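Local atomic coordinates of L-Ribose isomerase (Acinetobacter, PDB entry 4Q0S), a protein that catalyses the isomerisation of the rare sugar L-ribose, probably to L-ribulose and probably at a metal site inside its cupin barrel. Residues A[18-21]-A[22-26]; A[117-121]-A[122-126]; A[183-186]-A[187-190]. One frame throughout, in Å; residues are numbered along the deposited sequence.

Overall arrangement
Of the three contacts, interaction 2 holds what is probably the active site: residues 117-126 supply three protein ligands of the cobalt (II) ion, to which D-ribitol is bound. Interaction 3, the turn at 183-190, lies about 18 Å away between centres, reaches the same sheet, and touches interaction 2 where Leu184 CD1 packs 4.1 Å from Tyr126 CB; a second D-ribitol sits beside it. Interaction 1, the start of helix 19-35, is remote from both, with its centre about 29 Å from that of interaction 2 and on the opposite side of the chain's centre, yet the Trp25 side chain comes within about 11 Å of a bound D-ribitol.

Interaction 1. Residues A[18-21]-A[22-26]; sequences TRRE and YDEWV
Thr18, the N-cap of helix 19-35, accepts twice: its carbonyl O takes the N-H of Tyr22 at 2.9 Å from Thr18 O to Tyr22 N, and its OG1 accepts from Glu21 N. One residue on, Arg19 reaches down the helix to Asp23. Its chain bends at chi2 and chi3 (53° and 64°), which curls the guanidinium forward over the next turn and brings NH2 3.0 Å from Asp23 OD1. This salt bridge lies in the guanidinium plane and meets the syn side of the carboxylate, although the two flat groups are turned 66° apart. NH2 also pairs with Asp47, so two carboxylates share it. Arg20 stays extended and makes the next i to i+4 salt bridge, with NE 3.1 Å from Glu24 OE2; here the N-H comes in from above the carboxylate plane. A water joins the same two side chains, 3.0 Å from Arg20 NH2 and 2.6 Å from Glu24 OE1. Farther out, the guanidinium of Arg20 bonds to Phe61 O and Glu21 of the second subunit, so this face of the helix belongs to a subunit interface. Glu21 sends its own carboxylate back to the helix start, where OE1 accepts the Thr18 N-H at 3.0 Å from Thr18 N and also meets Arg14. Its carbonyl O accepts from Trp25 N; the buried Trp25 ring meets Phe61 edge-to-face. The reciprocal bonds of Thr18 and Glu21 make a capping box, a classic N-terminal cap of alpha helices.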
loop_
_atom_site.group_PDB
_atom_site.type_symbol
_atom_site.label_atom_id
_atom_site.label_comp_id
_atom_site.label_asym_id
_atom_site.label_seq_id
_atom_site.Cartn_x
_atom_site.Cartn_y
_atom_site.Cartn_z
ATOM N N THR A 18 28.571 6.884 11.900
ATOM C CA THR A 18 29.343 6.745 10.672
ATOM C C THR A 18 28.460 7.033 9.470
ATOM O O THR A 18 27.239 6.889 9.539
ATOM C CB THR A 18 29.923 5.326 10.518
ATOM O OG1 THR A 18 28.868 4.400 10.223
ATOM C CG2 THR A 18 30.630 4.902 11.799
ATOM N N ARG A 19 29.078 7.452 8.371
ATOM C CA ARG A 19 28.344 7.739 7.151
ATOM C C ARG A 19 27.561 6.504 6.722
ATOM O O ARG A 19 26.436 6.612 6.248
ATOM C CB ARG A 19 29.305 8.168 6.037
ATOM C CG ARG A 19 28.680 8.231 4.650
ATOM C CD ARG A 19 27.421 9.085 4.621
ATOM N NE ARG A 19 27.677 10.492 4.922
ATOM C CZ ARG A 19 26.729 11.423 4.962
ATOM N NH1 ARG A 19 27.039 12.682 5.240
ATOM N NH2 ARG A 19 25.466 11.090 4.723
ATOM N N ARG A 20 28.147 5.327 6.903
ATOM C CA ARG A 20 27.456 4.103 6.524
ATOM C C ARG A 20 26.230 3.856 7.409
ATOM O O ARG A 20 25.158 3.501 6.914
ATOM C CB ARG A 20 28.397 2.901 6.599
ATOM C CG ARG A 20 27.711 1.584 6.260
ATOM C CD ARG A 20 28.664 0.418 6.358
ATOM N NE ARG A 20 27.968 -0.862 6.321
ATOM C CZ ARG A 20 28.583 -2.040 6.308
ATOM N NH1 ARG A 20 29.908 -2.093 6.324
ATOM N NH2 ARG A 20 27.878 -3.166 6.298
ATOM N N GLU A 21 26.377 4.039 8.717
ATOM C CA GLU A 21 25.244 3.826 9.609
ATOM C C GLU A 21 24.141 4.824 9.276
ATOM O O GLU A 21 22.964 4.465 9.239
ATOM C CB GLU A 21 25.653 3.987 11.075
ATOM C CG GLU A 21 26.680 2.980 11.574
ATOM C CD GLU A 21 27.137 3.299 12.987
ATOM O OE1 GLU A 21 27.340 4.501 13.274
ATOM O OE2 GLU A 21 27.302 2.366 13.802
ATOM N N TYR A 22 24.525 6.071 9.014
ATOM C CA TYR A 22 23.551 7.099 8.699
ATOM C C TYR A 22 22.752 6.779 7.446
ATOM O O TYR A 22 21.521 6.748 7.472
ATOM C CB TYR A 22 24.220 8.459 8.510
ATOM C CG TYR A 22 23.196 9.558 8.381
ATOM C CD1 TYR A 22 22.590 10.097 9.511
ATOM C CD2 TYR A 22 22.774 10.004 7.129
ATOM C CE1 TYR A 22 21.583 11.053 9.400
ATOM C CE2 TYR A 22 21.768 10.956 7.003
ATOM C CZ TYR A 22 21.177 11.478 8.144
ATOM O OH TYR A 22 20.192 12.430 8.034
ATOM N N ASP A 23 23.457 6.555 6.345
ATOM C CA ASP A 23 22.803 6.243 5.083
ATOM C C ASP A 23 21.916 5.005 5.129
ATOM O O ASP A 23 20.773 5.047 4.674
ATOM C CB ASP A 23 23.839 6.090 3.973
ATOM C CG ASP A 23 24.357 7.421 3.486
ATOM O OD1 ASP A 23 24.114 8.437 4.171
ATOM O OD2 ASP A 23 25.010 7.458 2.424
ATOM N N GLU A 24 22.423 3.905 5.670
ATOM C CA GLU A 24 21.613 2.693 5.721
ATOM C C GLU A 24 20.341 2.957 6.528
ATOM O O GLU A 24 19.260 2.487 6.174
ATOM C CB GLU A 24 22.411 1.532 6.328
ATOM C CG GLU A 24 23.722 1.253 5.599
ATOM C CD GLU A 24 24.379 -0.046 6.021
ATOM O OE1 GLU A 24 24.217 -0.447 7.196
ATOM O OE2 GLU A 24 25.073 -0.663 5.179
ATOM N N TRP A 25 20.476 3.742 7.592
ATOM C CA TRP A 25 19.350 4.086 8.455
ATOM C C TRP A 25 18.335 4.951 7.714
ATOM O O TRP A 25 17.159 4.601 7.604
ATOM C CB TRP A 25 19.877 4.826 9.694
ATOM C CG TRP A 25 18.848 5.251 10.707
ATOM C CD1 TRP A 25 17.760 4.536 11.128
ATOM C CD2 TRP A 25 18.885 6.437 11.521
ATOM N NE1 TRP A 25 17.126 5.199 12.159
ATOM C CE2 TRP A 25 17.797 6.365 12.418
ATOM C CE3 TRP A 25 19.739 7.549 11.582
ATOM C CZ2 TRP A 25 17.537 7.364 13.368
ATOM C CZ3 TRP A 25 19.481 8.541 12.527
ATOM C CH2 TRP A 25 18.388 8.440 13.407
ATOM N N VAL A 26 18.800 6.078 7.191
ATOM C CA VAL A 26 17.937 7.004 6.480
ATOM C C VAL A 26 17.447 6.535 5.107
ATOM O O VAL A 26 16.279 6.716 4.778
ATOM C CB VAL A 26 18.631 8.377 6.341
ATOM C CG1 VAL A 26 17.818 9.298 5.439
ATOM C CG2 VAL A 26 18.779 9.002 7.721
HETATM O O HOH W 1 25.319 -2.688 7.746
#

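Interaction 2. Residues A[117-121]-A[122-126]; sequences HHHGR and KTESY. With CO (cobalt (II) ion), chain B; RB0 (D-ribitol), chain C.
His119 and Glu124 meet at the cobalt (II) ion, two of the ligands that the HXH(X)4E signature of a cupin barrel contributes, with His117 as the first of the set. All three enter by one atom each: Glu124 OE2 binds the metal at 1.9 Å, His119 NE2 at 2.2 Å and His117 NE2 at 2.3 Å. His199, from strand 199-202, adds a fourth protein ligand, and O4 and O5 of D-ribitol complete a six-atom shell, so the sugar alcohol chelates the metal. This is the tight part of the contact. Glu124 CG lies beside the backbone N (chi1 -53°) and the chain then runs out straight, which carries the carboxylate to the metal; the imidazole of His119 is turned 49° against it. The ring's other nitrogen, ND1, donates to Asp242 O, so both nitrogens are engaged. Lys122 runs alongside His119, pointing the same way, and lays CE over the centre of the ring, 3.5 Å from the centroid and 13° off the normal, a CH-pi contact. That places NZ near the ribitol, with weak hydrogen bonds to ribitol O2 and O4. The more open side is the bend at Gly120 and Arg121, neither of which touches the metal. There Arg121, partly exposed, is tied by its guanidinium to Glu97 and Asp242. On the buried side the second oxygen of Glu124 is closely approached as well: OE1 lies 2.7 Å from ribitol O5, and it is met nearly along its C-O axis by the hydroxyl of Tyr126, with 2.7 Å from Tyr126 OH to Glu124 OE1.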
loop_
_atom_site.group_PDB
_atom_site.type_symbol
_atom_site.label_atom_id
_atom_site.label_comp_id
_atom_site.label_asym_id
_atom_site.label_seq_id
_atom_site.Cartn_x
_atom_site.Cartn_y
_atom_site.Cartn_z
ATOM N N HIS A 117 9.168 16.929 25.212
ATOM C CA HIS A 117 9.314 18.316 24.807
ATOM C C HIS A 117 7.932 18.908 24.606
ATOM O O HIS A 117 6.924 18.192 24.650
ATOM C CB HIS A 117 10.108 18.415 23.499
ATOM C CG HIS A 117 9.391 17.839 22.315
ATOM N ND1 HIS A 117 9.202 16.486 22.144
ATOM C CD2 HIS A 117 8.774 18.441 21.269
ATOM C CE1 HIS A 117 8.498 16.277 21.043
ATOM N NE2 HIS A 117 8.225 17.447 20.494
ATOM N N HIS A 118 7.878 20.219 24.408
ATOM C CA HIS A 118 6.608 20.871 24.150
ATOM C C HIS A 118 6.870 22.043 23.231
ATOM O O HIS A 118 8.005 22.503 23.116
ATOM C CB HIS A 118 5.924 21.330 25.450
ATOM C CG HIS A 118 6.472 22.595 26.028
ATOM N ND1 HIS A 118 7.606 22.629 26.811
ATOM C CD2 HIS A 118 6.033 23.873 25.950
ATOM C CE1 HIS A 118 7.840 23.873 27.191
ATOM N NE2 HIS A 118 6.899 24.647 26.680
ATOM N N HIS A 119 5.824 22.506 22.561
ATOM C CA HIS A 119 5.938 23.629 21.638
ATOM C C HIS A 119 5.077 24.791 22.118
ATOM O O HIS A 119 3.955 24.590 22.576
ATOM C CB HIS A 119 5.473 23.206 20.244
ATOM C CG HIS A 119 6.140 21.964 19.743
ATOM N ND1 HIS A 119 7.465 21.934 19.366
ATOM C CD2 HIS A 119 5.678 20.700 19.596
ATOM C CE1 HIS A 119 7.792 20.705 19.010
ATOM N NE2 HIS A 119 6.725 19.937 19.141
ATOM N N GLY A 120 5.599 26.007 22.007
ATOM C CA GLY A 120 4.825 27.158 22.423
ATOM C C GLY A 120 3.786 27.500 21.372
ATOM O O GLY A 120 2.684 27.952 21.701
ATOM N N ARG A 121 4.121 27.257 20.104
ATOM C CA ARG A 121 3.215 27.584 19.003
ATOM C C ARG A 121 2.654 26.409 18.190
ATOM O O ARG A 121 1.513 26.464 17.719
ATOM C CB ARG A 121 3.924 28.552 18.052
ATOM C CG ARG A 121 4.724 29.631 18.771
ATOM C CD ARG A 121 5.503 30.489 17.796
ATOM N NE ARG A 121 6.391 31.434 18.470
ATOM C CZ ARG A 121 7.408 31.079 19.253
ATOM N NH1 ARG A 121 7.672 29.797 19.470
ATOM N NH2 ARG A 121 8.171 32.009 19.811
ATOM N N LYS A 122 3.436 25.348 18.023
ATOM C CA LYS A 122 2.981 24.221 17.213
ATOM C C LYS A 122 2.051 23.181 17.831
ATOM O O LYS A 122 2.356 22.570 18.856
ATOM C CB LYS A 122 4.178 23.483 16.606
ATOM C CG LYS A 122 3.768 22.317 15.692
ATOM C CD LYS A 122 4.965 21.676 15.009
ATOM C CE LYS A 122 5.869 20.971 16.010
ATOM N NZ LYS A 122 7.093 20.442 15.352
ATOM N N THR A 123 0.914 22.993 17.170
ATOM C CA THR A 123 -0.078 21.997 17.547
ATOM C C THR A 123 0.096 20.859 16.525
ATOM O O THR A 123 0.159 21.107 15.313
ATOM C CB THR A 123 -1.512 22.560 17.451
ATOM O OG1 THR A 123 -1.755 23.447 18.551
ATOM C CG2 THR A 123 -2.532 21.424 17.470
ATOM N N GLU A 124 0.169 19.624 17.018
ATOM C CA GLU A 124 0.367 18.451 16.164
ATOM C C GLU A 124 -0.837 17.506 16.150
ATOM O O GLU A 124 -1.724 17.594 16.997
ATOM C CB GLU A 124 1.584 17.649 16.651
ATOM C CG GLU A 124 2.873 18.450 16.821
ATOM C CD GLU A 124 3.961 17.687 17.576
ATOM O OE1 GLU A 124 3.752 16.512 17.939
ATOM O OE2 GLU A 124 5.034 18.272 17.819
ATOM N N SER A 125 -0.840 16.602 15.171
ATOM C CA SER A 125 -1.866 15.575 15.029
ATOM C C SER A 125 -1.107 14.352 14.518
ATOM O O SER A 125 -0.183 14.489 13.704
ATOM C CB SER A 125 -2.946 15.987 14.023
ATOM O OG SER A 125 -2.490 15.869 12.683
ATOM N N TYR A 126 -1.476 13.167 15.001
ATOM C CA TYR A 126 -0.789 11.945 14.599
ATOM C C TYR A 126 -1.665 10.939 13.878
ATOM O O TYR A 126 -2.827 10.742 14.222
ATOM C CB TYR A 126 -0.182 11.229 15.813
ATOM C CG TYR A 126 0.575 12.117 16.762
ATOM C CD1 TYR A 126 1.590 12.950 16.304
ATOM C CD2 TYR A 126 0.279 12.117 18.127
ATOM C CE1 TYR A 126 2.298 13.765 17.176
ATOM C CE2 TYR A 126 0.981 12.927 19.013
ATOM C CZ TYR A 126 1.988 13.750 18.532
ATOM O OH TYR A 126 2.671 14.573 19.396
HETATM CO CO CO B . 6.436 17.798 19.078
HETATM C C1 RB0 C . 10.475 16.425 16.990
HETATM O O1 RB0 C . 11.855 16.751 16.995
HETATM C C2 RB0 C . 9.791 17.134 15.830
HETATM O O2 RB0 C . 9.685 18.529 16.108
HETATM C C3 RB0 C . 8.401 16.520 15.563
HETATM O O3 RB0 C . 7.875 17.032 14.347
HETATM C C4 RB0 C . 7.403 16.763 16.701
HETATM O O4 RB0 C . 7.820 17.871 17.483
HETATM C C5 RB0 C . 7.289 15.519 17.577
HETATM O O5 RB0 C . 6.240 15.685 18.530
#

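Interaction 3. Residues A[183-186]-A[187-190]; sequences RLRA and GDPK. With RB0 (D-ribitol), chain D.
Asp188 turns its side chain back toward Arg185, and its two carboxylate oxygens do different work. OD2 accepts the Arg185 N-H, 2.7 Å from Arg185 N to Asp188 OD2, with the donor standing above the carboxylate plane. OD1 faces two waters. One is 3.0 Å from Asp188 OD1 and accepts from Arg185 NE; the other is 2.8 Å from Asp188 OD1 and also donates to Ala186 O. The Arg185 chain bends at chi3 (-86°), and one face of its guanidinium passes over Arg183 O, offset toward the rim. Arg185 NE is 4.7 Å from Asp188 OD2, and the first water links NE to OD1. The backbone beneath is a type II beta turn from Arg185 to Asp188, closed by Asp188 N to Arg185 O at 3.2 Å, which lets the chain reverse as it leaves strand 180-185; the Asp188 carboxylate adds a second tie, to Arg185 N. Gly187 occupies the third position of the turn with phi at +94°, backbone angles that glycine readily takes, as is usual at this position of a type II turn. Leu184, just before the turn, lies on the barrel side of the strand and packs on Val128, Met133 and Val135, while Arg183 pairs with Glu132. After the turn, Pro189 lays CB 3.8 Å from O1 of a second D-ribitol. Lys190 NZ forms salt bridges to Glu127 and to Asp103 of the third subunit, and the Lys190 carbonyl O takes a weak hydrogen bond from O4 of that ribitol.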
loop_
_atom_site.group_PDB
_atom_site.type_symbol
_atom_site.label_atom_id
_atom_site.label_comp_id
_atom_site.label_asym_id
_atom_site.label_seq_id
_atom_site.Cartn_x
_atom_site.Cartn_y
_atom_site.Cartn_z
ATOM N N ARG A 183 -2.026 4.497 23.343
ATOM C CA ARG A 183 -1.379 3.690 22.322
ATOM C C ARG A 183 -2.200 3.843 21.048
ATOM O O ARG A 183 -3.371 3.471 21.011
ATOM C CB ARG A 183 -1.318 2.226 22.768
ATOM C CG ARG A 183 -0.455 1.344 21.874
ATOM C CD ARG A 183 0.153 0.188 22.667
ATOM N NE ARG A 183 0.875 -0.745 21.806
ATOM C CZ ARG A 183 1.689 -1.697 22.253
ATOM N NH1 ARG A 183 1.894 -1.839 23.557
ATOM N NH2 ARG A 183 2.285 -2.518 21.396
ATOM N N LEU A 184 -1.579 4.403 20.011
ATOM C CA LEU A 184 -2.255 4.643 18.738
ATOM C C LEU A 184 -1.879 3.599 17.693
ATOM O O LEU A 184 -0.735 3.137 17.645
ATOM C CB LEU A 184 -1.890 6.032 18.203
ATOM C CG LEU A 184 -2.164 7.226 19.127
ATOM C CD1 LEU A 184 -1.660 8.512 18.468
ATOM C CD2 LEU A 184 -3.655 7.316 19.426
ATOM N N ARG A 185 -2.847 3.251 16.852
ATOM C CA ARG A 185 -2.648 2.264 15.795
ATOM C C ARG A 185 -3.158 2.770 14.455
ATOM O O ARG A 185 -3.878 3.763 14.389
ATOM C CB ARG A 185 -3.378 0.961 16.149
ATOM C CG ARG A 185 -2.726 0.168 17.265
ATOM C CD ARG A 185 -3.566 -1.050 17.622
ATOM N NE ARG A 185 -4.588 -0.717 18.602
ATOM C CZ ARG A 185 -4.351 -0.583 19.903
ATOM N NH1 ARG A 185 -3.127 -0.768 20.378
ATOM N NH2 ARG A 185 -5.336 -0.248 20.727
ATOM N N ALA A 186 -2.787 2.077 13.387
ATOM C CA ALA A 186 -3.237 2.461 12.058
ATOM C C ALA A 186 -4.752 2.349 12.035
ATOM O O ALA A 186 -5.314 1.395 12.565
ATOM C CB ALA A 186 -2.621 1.539 11.002
ATOM N N GLY A 187 -5.410 3.337 11.440
ATOM C CA GLY A 187 -6.856 3.299 11.363
ATOM C C GLY A 187 -7.563 4.043 12.481
ATOM O O GLY A 187 -8.771 4.256 12.405
ATOM N N ASP A 188 -6.832 4.439 13.519
ATOM C CA ASP A 188 -7.455 5.166 14.620
ATOM C C ASP A 188 -7.797 6.593 14.237
ATOM O O ASP A 188 -7.304 7.120 13.236
ATOM C CB ASP A 188 -6.532 5.228 15.842
ATOM C CG ASP A 188 -6.412 3.904 16.551
ATOM O OD1 ASP A 188 -7.310 3.053 16.386
ATOM O OD2 ASP A 188 -5.419 3.722 17.286
ATOM N N PRO A 189 -8.661 7.242 15.031
ATOM C CA PRO A 189 -9.012 8.627 14.718
ATOM C C PRO A 189 -7.714 9.427 14.823
ATOM O O PRO A 189 -6.803 9.035 15.562
ATOM C CB PRO A 189 -9.993 8.994 15.833
ATOM C CG PRO A 189 -10.615 7.667 16.195
ATOM C CD PRO A 189 -9.428 6.744 16.187
ATOM N N LYS A 190 -7.607 10.521 14.075
ATOM C CA LYS A 190 -6.422 11.370 14.145
ATOM C C LYS A 190 -6.274 11.825 15.598
ATOM O O LYS A 190 -7.271 12.113 16.257
ATOM C CB LYS A 190 -6.598 12.593 13.241
ATOM C CG LYS A 190 -6.479 12.303 11.751
ATOM C CD LYS A 190 -5.034 12.401 11.289
ATOM C CE LYS A 190 -4.926 12.383 9.774
ATOM N NZ LYS A 190 -3.521 12.577 9.317
HETATM C C1 RB0 D . -10.271 12.327 19.320
HETATM O O1 RB0 D . -11.023 11.734 18.277
HETATM C C2 RB0 D . -8.918 11.645 19.401
HETATM O O2 RB0 D . -9.115 10.247 19.553
HETATM C C3 RB0 D . -8.115 12.182 20.588
HETATM O O3 RB0 D . -8.802 11.921 21.802
HETATM C C4 RB0 D . -7.810 13.677 20.482
HETATM O O4 RB0 D . -7.343 13.983 19.177
HETATM C C5 RB0 D . -6.753 14.047 21.517
HETATM O O5 RB0 D . -6.388 15.406 21.378
HETATM O O HOH W 2 -6.885 0.731 18.204
HETATM O O HOH W 3 -7.384 1.179 14.332
#